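Side-chain contacts in formyltransferase PseJ (Anoxybacillus kamchatkensis G10, PDB 6EDK), which is a formyltransferase-family protein that holds N-{4-[{[(6S)-2-amino-4-oxo-3,4,5,6,7,8-hexahydropteridin-6-yl]methyl}(formyl)amino]benzoyl}-L-glutamic acid in a pocket of its single chain: residues N107-L112 / E192-L197; I133-E138 / M163-L168. All coordinates share one frame; numbering follows the deposited sequence.

Overall arrangement
The two contacts show how separate parts of a formyltransferase-type alpha/beta chain meet on opposite sides of its centre. Contact 2 belongs to the central mixed sheet: strand 133-138, an outermost strand, meets the C-terminal part of helix 147-169 at the surface; the centre of contact 2 is about 12 Å from that of the chain. Contact 1 lies farther out, about 19 Å from the chain's centre, where helix 106-112 meets the loop after strand 185-186. The centres of contact 1 and contact 2 are about 28 Å apart, and the nearest atoms of contact 1 and contact 2 are about 10 Å apart, without touching. Contact 1 has the ligand in its neighbourhood: the side chain of W109 is about 9 Å from the bound 1YA.

Contact 1. Residues N107-L112 / E192-L197; sequences NLWSFL and EKYLYL
Y194 meets W109 and L112 where a loop late in the chain lies against the short helix 106-112 of the formyltransferase fold, an example of a loop meeting a helix through apolar side chains; between these two segments there is no hydrogen bond. Among aromatic groups, the outer corner of the indole does the touching: W109 CH2 comes within 3.7 Å of Y194 CE2. The two ring planes stand at 86° and the rings meet obliquely, with the six-membered ring of W109 and the Y194 ring centred 5.7 Å apart. With CG of W109 beside the backbone N (chi1 -77°), the indole reaches out to the phenol; H186 stacks on it from outside the two segments.

Aliphatic contacts complete the patch. The two methyls of L112 divide the work, CD1 lying 4.1 Å from Y194 CG while also sitting over one face of the W109 indole, offset toward its rim. The same methyl therefore touches both aromatic side chains. Backbone bonds from F111 to G211 and from L112 to A213 tie the same helix to the C-terminal tail, and Y194 also touches A213. The other methyl of L112, CD2, meets L197 CD1 at 4.2 Å.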
# COMPACT_ATOMS: atom_id res chain seq x y z
N ASN A 107 -0.72 7.38 -7.79
CA ASN A 107 -1.36 7.24 -9.10
C ASN A 107 -1.14 8.50 -9.92
O ASN A 107 -0.76 8.44 -11.09
CB ASN A 107 -2.84 6.95 -8.91
CG ASN A 107 -3.60 6.74 -10.21
OD1 ASN A 107 -3.21 5.94 -11.08
ND2 ASN A 107 -4.71 7.45 -10.34
N LEU A 108 -1.42 9.65 -9.32
CA LEU A 108 -1.19 10.91 -10.04
C LEU A 108 0.26 11.05 -10.48
O LEU A 108 0.53 11.38 -11.64
CB LEU A 108 -1.62 12.06 -9.16
CG LEU A 108 -1.29 13.48 -9.73
CD1 LEU A 108 -2.08 13.69 -11.00
CD2 LEU A 108 -1.74 14.49 -8.65
N TRP A 109 1.21 10.80 -9.59
CA TRP A 109 2.61 11.01 -9.94
C TRP A 109 3.10 10.04 -10.99
O TRP A 109 4.01 10.38 -11.77
CB TRP A 109 3.49 10.91 -8.70
CG TRP A 109 3.40 12.12 -7.90
CD1 TRP A 109 2.75 12.29 -6.72
CD2 TRP A 109 3.96 13.39 -8.25
NE1 TRP A 109 2.87 13.61 -6.30
CE2 TRP A 109 3.60 14.30 -7.24
CE3 TRP A 109 4.72 13.84 -9.34
CZ2 TRP A 109 3.99 15.66 -7.26
CZ3 TRP A 109 5.11 15.20 -9.37
CH2 TRP A 109 4.72 16.08 -8.32
N SER A 110 2.49 8.83 -11.06
CA SER A 110 2.85 7.90 -12.11
C SER A 110 2.53 8.46 -13.48
O SER A 110 3.22 8.12 -14.45
CB SER A 110 2.17 6.54 -11.89
OG SER A 110 0.82 6.54 -12.32
N PHE A 111 1.56 9.35 -13.58
CA PHE A 111 1.26 10.00 -14.86
C PHE A 111 2.07 11.27 -15.05
O PHE A 111 2.68 11.46 -16.12
CB PHE A 111 -0.23 10.29 -14.95
CG PHE A 111 -1.02 9.07 -15.17
CD1 PHE A 111 -1.08 8.51 -16.41
CD2 PHE A 111 -1.64 8.44 -14.13
CE1 PHE A 111 -1.77 7.34 -16.62
CE2 PHE A 111 -2.34 7.27 -14.34
CZ PHE A 111 -2.38 6.72 -15.59
N LEU A 112 2.14 12.11 -14.01
CA LEU A 112 2.90 13.34 -14.12
C LEU A 112 4.35 13.09 -14.50
O LEU A 112 4.93 13.83 -15.31
CB LEU A 112 2.84 14.12 -12.81
CG LEU A 112 1.47 14.70 -12.45
CD1 LEU A 112 1.52 15.27 -11.06
CD2 LEU A 112 0.99 15.73 -13.44
N GLU A 192 0.85 20.42 -5.51
CA GLU A 192 0.15 21.71 -5.58
C GLU A 192 0.39 22.45 -6.89
O GLU A 192 -0.55 22.98 -7.48
CB GLU A 192 0.56 22.58 -4.40
CG GLU A 192 -0.19 22.26 -3.11
CD GLU A 192 -1.66 22.66 -3.19
OE1 GLU A 192 -1.97 23.86 -3.45
OE2 GLU A 192 -2.51 21.76 -3.00
N LYS A 193 1.62 22.50 -7.37
CA LYS A 193 1.83 23.26 -8.60
C LYS A 193 1.23 22.61 -9.83
O LYS A 193 1.30 23.20 -10.91
CB LYS A 193 3.33 23.50 -8.82
CG LYS A 193 4.18 22.25 -8.83
CD LYS A 193 5.57 22.53 -8.27
CE LYS A 193 6.36 23.47 -9.16
NZ LYS A 193 6.56 22.90 -10.53
N TYR A 194 0.64 21.42 -9.71
CA TYR A 194 0.04 20.75 -10.85
C TYR A 194 -1.47 20.67 -10.77
O TYR A 194 -2.11 20.29 -11.77
CB TYR A 194 0.65 19.33 -10.97
CG TYR A 194 2.13 19.37 -11.23
CD1 TYR A 194 2.62 19.69 -12.49
CD2 TYR A 194 3.05 19.08 -10.24
CE1 TYR A 194 3.98 19.72 -12.75
CE2 TYR A 194 4.43 19.11 -10.51
CZ TYR A 194 4.87 19.43 -11.76
OH TYR A 194 6.22 19.47 -12.04
N LEU A 195 -2.06 21.06 -9.64
CA LEU A 195 -3.51 20.95 -9.49
C LEU A 195 -4.27 21.69 -10.59
O LEU A 195 -5.42 21.36 -10.87
CB LEU A 195 -3.95 21.49 -8.13
CG LEU A 195 -3.48 20.71 -6.90
CD1 LEU A 195 -4.26 21.17 -5.64
CD2 LEU A 195 -3.62 19.20 -7.03
N TYR A 196 -3.66 22.70 -11.22
CA TYR A 196 -4.34 23.44 -12.27
C TYR A 196 -4.60 22.55 -13.48
O TYR A 196 -5.42 22.91 -14.33
CB TYR A 196 -3.50 24.67 -12.67
CG TYR A 196 -2.34 24.35 -13.57
CD1 TYR A 196 -1.10 24.04 -13.05
CD2 TYR A 196 -2.50 24.32 -14.96
CE1 TYR A 196 -0.03 23.70 -13.88
CE2 TYR A 196 -1.45 24.00 -15.80
CZ TYR A 196 -0.22 23.68 -15.26
OH TYR A 196 0.82 23.34 -16.09
N LEU A 197 -3.87 21.43 -13.58
CA LEU A 197 -4.13 20.48 -14.66
C LEU A 197 -5.39 19.67 -14.40
O LEU A 197 -6.04 19.26 -15.36
CB LEU A 197 -2.93 19.55 -14.81
CG LEU A 197 -1.65 20.19 -15.33
CD1 LEU A 197 -0.47 19.28 -15.09
CD2 LEU A 197 -1.76 20.50 -16.81

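Contact 2. Residues I133-E138 / M163-L168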
# COMPACT_ATOMS: atom_id res chain seq x y z
N ILE A 133 10.29 -6.01 -0.82
CA ILE A 133 9.17 -6.30 -1.72
C ILE A 133 8.80 -7.77 -1.63
O ILE A 133 9.68 -8.67 -1.71
CB ILE A 133 9.52 -5.92 -3.17
CG1 ILE A 133 9.67 -4.42 -3.29
CG2 ILE A 133 8.36 -6.46 -4.06
CD1 ILE A 133 10.14 -3.95 -4.73
N ILE A 134 7.50 -8.04 -1.48
CA ILE A 134 6.97 -9.39 -1.43
C ILE A 134 6.42 -9.82 -2.78
O ILE A 134 6.85 -10.85 -3.32
CB ILE A 134 5.88 -9.52 -0.33
CG1 ILE A 134 6.52 -9.36 1.06
CG2 ILE A 134 5.18 -10.81 -0.41
CD1 ILE A 134 5.53 -8.89 2.16
N VAL A 135 5.51 -9.03 -3.34
CA VAL A 135 5.01 -9.24 -4.70
C VAL A 135 4.56 -7.91 -5.27
O VAL A 135 4.13 -7.03 -4.53
CB VAL A 135 3.82 -10.19 -4.78
CG1 VAL A 135 4.28 -11.59 -4.47
CG2 VAL A 135 2.70 -9.79 -3.81
N GLN A 136 4.63 -7.78 -6.59
CA GLN A 136 4.14 -6.58 -7.23
C GLN A 136 3.44 -6.98 -8.52
O GLN A 136 3.58 -8.12 -8.98
CB GLN A 136 5.28 -5.59 -7.64
CG GLN A 136 6.50 -5.62 -6.90
CD GLN A 136 7.51 -4.62 -7.44
OE1 GLN A 136 8.48 -4.97 -8.14
NE2 GLN A 136 7.24 -3.38 -7.17
N ARG A 137 2.72 -6.01 -9.10
CA ARG A 137 2.09 -6.24 -10.41
C ARG A 137 2.01 -4.97 -11.20
O ARG A 137 1.62 -3.94 -10.68
CB ARG A 137 0.68 -6.84 -10.23
CG ARG A 137 0.01 -7.13 -11.53
CD ARG A 137 -1.15 -8.05 -11.30
NE ARG A 137 -0.60 -9.32 -10.78
CZ ARG A 137 -1.34 -10.32 -10.31
NH1 ARG A 137 -2.68 -10.25 -10.32
NH2 ARG A 137 -0.77 -11.40 -9.89
N GLU A 138 2.32 -5.06 -12.49
CA GLU A 138 2.15 -3.85 -13.29
C GLU A 138 0.68 -3.70 -13.68
O GLU A 138 -0.06 -4.67 -13.80
CB GLU A 138 3.03 -3.93 -14.59
CG GLU A 138 2.93 -2.68 -15.42
CD GLU A 138 3.68 -2.77 -16.78
OE1 GLU A 138 3.83 -3.88 -17.27
OE2 GLU A 138 4.03 -1.70 -17.31
N MET A 163 -5.25 -11.03 -1.84
CA MET A 163 -6.02 -12.28 -1.59
C MET A 163 -5.40 -13.44 -2.33
O MET A 163 -5.45 -14.58 -1.84
CB MET A 163 -7.48 -12.12 -2.00
CG MET A 163 -8.27 -11.15 -1.12
SD MET A 163 -10.08 -10.99 -1.29
CE MET A 163 -10.17 -10.12 -2.87
N GLU A 164 -4.84 -13.18 -3.53
CA GLU A 164 -4.17 -14.26 -4.25
C GLU A 164 -2.99 -14.80 -3.48
O GLU A 164 -2.77 -16.03 -3.48
CB GLU A 164 -3.72 -13.80 -5.63
CG GLU A 164 -2.93 -14.81 -6.42
CD GLU A 164 -2.60 -14.28 -7.81
OE1 GLU A 164 -3.12 -13.18 -8.18
OE2 GLU A 164 -1.89 -14.98 -8.54
N TYR A 165 -2.25 -13.95 -2.79
CA TYR A 165 -0.99 -14.40 -2.18
C TYR A 165 -1.07 -14.57 -0.66
O TYR A 165 -0.17 -15.16 -0.07
CB TYR A 165 0.17 -13.45 -2.52
CG TYR A 165 0.71 -13.67 -3.91
CD1 TYR A 165 1.67 -14.61 -4.17
CD2 TYR A 165 0.21 -12.95 -4.98
CE1 TYR A 165 2.15 -14.83 -5.44
CE2 TYR A 165 0.73 -13.16 -6.32
CZ TYR A 165 1.70 -14.11 -6.50
OH TYR A 165 2.23 -14.38 -7.75
N TRP A 166 -2.14 -14.11 -0.03
CA TRP A 166 -2.22 -14.24 1.42
C TRP A 166 -2.08 -15.68 1.90
O TRP A 166 -1.40 -15.87 2.92
CB TRP A 166 -3.53 -13.68 1.90
CG TRP A 166 -3.73 -13.78 3.43
CD1 TRP A 166 -4.77 -14.46 4.06
CD2 TRP A 166 -2.92 -13.23 4.45
NE1 TRP A 166 -4.64 -14.33 5.43
CE2 TRP A 166 -3.52 -13.58 5.70
CE3 TRP A 166 -1.77 -12.46 4.47
CZ2 TRP A 166 -2.99 -13.18 6.89
CZ3 TRP A 166 -1.24 -12.08 5.67
CH2 TRP A 166 -1.87 -12.42 6.87
N PRO A 167 -2.67 -16.70 1.26
CA PRO A 167 -2.43 -18.09 1.75
C PRO A 167 -0.96 -18.44 1.91
O PRO A 167 -0.62 -19.23 2.80
CB PRO A 167 -3.09 -18.97 0.70
CG PRO A 167 -4.21 -18.10 0.12
CD PRO A 167 -3.60 -16.69 0.10
N LEU A 168 -0.08 -17.90 1.07
CA LEU A 168 1.35 -18.08 1.23
C LEU A 168 1.92 -17.12 2.27
O LEU A 168 2.71 -17.54 3.11
CB LEU A 168 2.06 -17.89 -0.12
CG LEU A 168 1.69 -18.94 -1.19
CD1 LEU A 168 2.22 -18.54 -2.55
CD2 LEU A 168 2.23 -20.33 -0.83
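Two torsions of Y165 set up its meeting with V135: the first, with CG beside the backbone N, carries the ring toward the strand, and the second, chi2 near -86°, turns one face of it to the valine. V135 CG1 then sits almost squarely over the middle of that face, 3.9 Å from the centroid of the Y165 ring and 8° off the ring normal, a CH-pi contact. The second methyl is less central: V135 CG2 comes within 4.2 Å of Y165 CD2.

This is helix-on-sheet packing in an alpha/beta fold. Strand 133-138 is an outermost strand of the mixed sheet, and the segment of helix 147-169 runs nearly antiparallel to it, with the two short axes 10.3 Å apart at their closest. I134 and V135 both face I121 of the neighbouring strand in a classic beta bulge. L161, earlier on the same helix, also touches V135 and R137.

At the solvent-facing side, where E164 is exposed, charge joins the apolar pair. The R137 chain bends before its guanidinium, which reaches a carboxylate carried on the outstretched chain of E164. The salt bridge is long, R137 NH2 lying 3.4 Å from E164 OE1, and the hydrogen bond within it is weak. The carboxylate oxygens approach the edge of the guanidinium, but the two planes are turned 57° apart, so the groups do not form a flat, two-pronged pair. R137 NH2 also lies at the edge of the Y165 ring, 4.3 Å from Y165 CE2.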